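Local structure of protection of telomeres protein 1 (Schizosaccharomyces pombe, 4HJA) at residues Arg80-Glu85 and Ser119-Asp124. The protein binds single-stranded telomeric DNA of consensus GGTTAC, protects the 3' overhang of the telomere and regulates telomerase and telomere length. The protein carries 1 engineered substitution. Residues are numbered along the deposited sequence; the frame is centred on the assembly and turned at random.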
loop_
_atom_site.group_PDB
_atom_site.type_symbol
_atom_site.label_atom_id
_atom_site.label_comp_id
_atom_site.label_asym_id
_atom_site.label_seq_id
_atom_site.Cartn_x
_atom_site.Cartn_y
_atom_site.Cartn_z
ATOM N N ARG A 80 9.901 9.165 2.777
ATOM C CA ARG A 80 9.703 9.284 4.227
ATOM C C ARG A 80 9.262 10.671 4.696
ATOM O O ARG A 80 8.546 10.786 5.694
ATOM C CB ARG A 80 10.913 8.796 5.018
ATOM C CG ARG A 80 12.154 9.636 4.817
ATOM C CD ARG A 80 13.384 8.962 5.430
ATOM N NE ARG A 80 13.380 8.989 6.896
ATOM C CZ ARG A 80 13.196 7.919 7.673
ATOM N NH1 ARG A 80 12.983 6.723 7.131
ATOM N NH2 ARG A 80 13.243 8.041 9.000
ATOM N N ASN A 81 9.666 11.716 3.985
ATOM C CA ASN A 81 9.210 13.067 4.336
ATOM C C ASN A 81 8.284 13.657 3.280
ATOM O O ASN A 81 8.159 14.882 3.138
ATOM C CB ASN A 81 10.402 14.005 4.592
ATOM C CG ASN A 81 11.373 13.454 5.635
ATOM O OD1 ASN A 81 12.466 13.001 5.302
ATOM N ND2 ASN A 81 10.973 13.497 6.909
ATOM N N TYR A 82 7.600 12.783 2.554
ATOM C CA TYR A 82 6.832 13.212 1.391
ATOM C C TYR A 82 5.436 12.571 1.312
ATOM O O TYR A 82 4.421 13.269 1.176
ATOM C CB TYR A 82 7.655 12.896 0.132
ATOM C CG TYR A 82 7.009 13.258 -1.182
ATOM C CD1 TYR A 82 6.614 14.564 -1.457
ATOM C CD2 TYR A 82 6.819 12.293 -2.164
ATOM C CE1 TYR A 82 6.029 14.891 -2.673
ATOM C CE2 TYR A 82 6.240 12.605 -3.374
ATOM C CZ TYR A 82 5.844 13.905 -3.623
ATOM O OH TYR A 82 5.272 14.205 -4.836
ATOM N N ILE A 83 5.383 11.244 1.370
ATOM C CA ILE A 83 4.104 10.542 1.311
ATOM C C ILE A 83 3.514 10.599 2.710
ATOM O O ILE A 83 4.171 10.186 3.681
ATOM C CB ILE A 83 4.252 9.041 0.900
ATOM C CG1 ILE A 83 5.005 8.875 -0.430
ATOM C CG2 ILE A 83 2.872 8.352 0.884
ATOM C CD1 ILE A 83 4.288 9.429 -1.653
ATOM N N LYS A 84 2.291 11.113 2.814
ATOM C CA LYS A 84 1.627 11.317 4.098
ATOM C C LYS A 84 0.334 10.523 4.138
ATOM O O LYS A 84 -0.245 10.235 3.088
ATOM C CB LYS A 84 1.288 12.795 4.282
ATOM C CG LYS A 84 2.447 13.763 3.994
ATOM C CD LYS A 84 3.445 13.776 5.129
ATOM C CE LYS A 84 4.477 14.889 4.971
ATOM N NZ LYS A 84 5.554 14.725 5.985
ATOM N N GLU A 85 -0.122 10.183 5.345
ATOM C CA GLU A 85 -1.411 9.516 5.530
ATOM C C GLU A 85 -2.508 10.311 4.814
ATOM O O GLU A 85 -2.549 11.542 4.889
ATOM C CB GLU A 85 -1.731 9.367 7.025
ATOM C CG GLU A 85 -0.640 8.622 7.793
ATOM C CD GLU A 85 -0.989 8.308 9.242
ATOM O OE1 GLU A 85 -1.923 8.917 9.813
ATOM O OE2 GLU A 85 -0.299 7.449 9.823
ATOM N N SER A 119 8.434 2.139 -8.917
ATOM C CA SER A 119 8.245 3.527 -8.560
ATOM C C SER A 119 6.995 3.713 -7.738
ATOM O O SER A 119 6.086 2.885 -7.760
ATOM C CB SER A 119 8.207 4.423 -9.809
ATOM O OG SER A 119 6.995 4.230 -10.512
ATOM N N ILE A 120 6.969 4.816 -7.006
ATOM C CA ILE A 120 5.779 5.243 -6.293
ATOM C C ILE A 120 5.693 6.760 -6.348
ATOM O O ILE A 120 6.631 7.468 -5.977
ATOM C CB ILE A 120 5.776 4.742 -4.846
ATOM C CG1 ILE A 120 4.956 5.675 -3.948
ATOM C CG2 ILE A 120 7.197 4.595 -4.328
ATOM C CD1 ILE A 120 4.749 5.110 -2.552
ATOM N N GLU A 121 4.583 7.273 -6.856
ATOM C CA GLU A 121 4.391 8.715 -6.847
ATOM C C GLU A 121 3.010 9.029 -6.279
ATOM O O GLU A 121 2.118 8.176 -6.307
ATOM C CB GLU A 121 4.593 9.314 -8.255
ATOM C CG GLU A 121 6.049 9.240 -8.815
ATOM C CD GLU A 121 7.037 10.211 -8.135
ATOM O OE1 GLU A 121 6.714 10.737 -7.040
ATOM O OE2 GLU A 121 8.141 10.458 -8.701
ATOM N N LYS A 122 2.853 10.229 -5.725
ATOM C CA LYS A 122 1.546 10.705 -5.304
ATOM C C LYS A 122 0.713 10.915 -6.543
ATOM O O LYS A 122 1.234 11.265 -7.597
ATOM C CB LYS A 122 1.620 12.064 -4.608
ATOM C CG LYS A 122 2.380 12.120 -3.339
ATOM C CD LYS A 122 2.066 13.440 -2.628
ATOM C CE LYS A 122 3.102 13.710 -1.544
ATOM N NZ LYS A 122 2.647 14.677 -0.493
ATOM N N VAL A 123 -0.587 10.722 -6.408
ATOM C CA VAL A 123 -1.511 11.042 -7.482
ATOM C C VAL A 123 -2.383 12.165 -6.966
ATOM O O VAL A 123 -2.760 12.160 -5.795
ATOM C CB VAL A 123 -2.358 9.821 -7.832
ATOM C CG1 VAL A 123 -3.415 10.168 -8.860
ATOM C CG2 VAL A 123 -1.445 8.714 -8.331
ATOM N N ASP A 124 -2.680 13.154 -7.805
ATOM C CA ASP A 124 -3.477 14.274 -7.324
ATOM C C ASP A 124 -4.846 13.767 -6.937
ATOM O O ASP A 124 -5.491 13.041 -7.698
ATOM C CB ASP A 124 -3.594 15.405 -8.346
ATOM C CG ASP A 124 -4.539 16.506 -7.880
ATOM O OD1 ASP A 124 -4.158 17.279 -6.972
ATOM O OD2 ASP A 124 -5.668 16.589 -8.408
HETATM O O HOH W 1 4.804 12.151 -6.649
#
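Ile-83 and Lys-122 bring the backbones nearest, 7.1 Å between their CA atoms, where the loop joining helix 73-79 to strand 88-98 faces strand 119-123 in the OB fold of this single-stranded DNA-binding domain. Side chains bridge the gap. Lys-122, extended beyond CG, runs across the Tyr-82 ring and lays CE over one face, 3.4 Å from the ring centroid, a CH-pi contact. Lys-122 NZ adds a cation-pi contact with the same face and donates a hydrogen bond of 2.8 Å to Tyr-82 O, approaching 30° out of the carbonyl plane; Asp-87 offers the ammonium a weak, long ion pair. The CB of Tyr-82 already points toward strand 119-123, and CG anti to N (chi1 179°) carries the ring on to Lys-122. With an alanine in place of Tyr-82, Lys-122 CE and NZ would probably lose the ring face they lie over, though the backbone acceptor would stay. Ile-83 CD1 packs at 3.7 Å from Lys-122 CG, and Ile-83 CG1 meets Ile-120 CD1 at 4.3 Å, joining the buried side where Val-23 and Val-89 also touch Ile-83. Glu-121 OE1 bonds to Tyr-78 OH. One water, in the plane of the Tyr-82 ring, hydrogen-bonds to Tyr-82 OH and accepts from Lys-122 N at 2.9 Å.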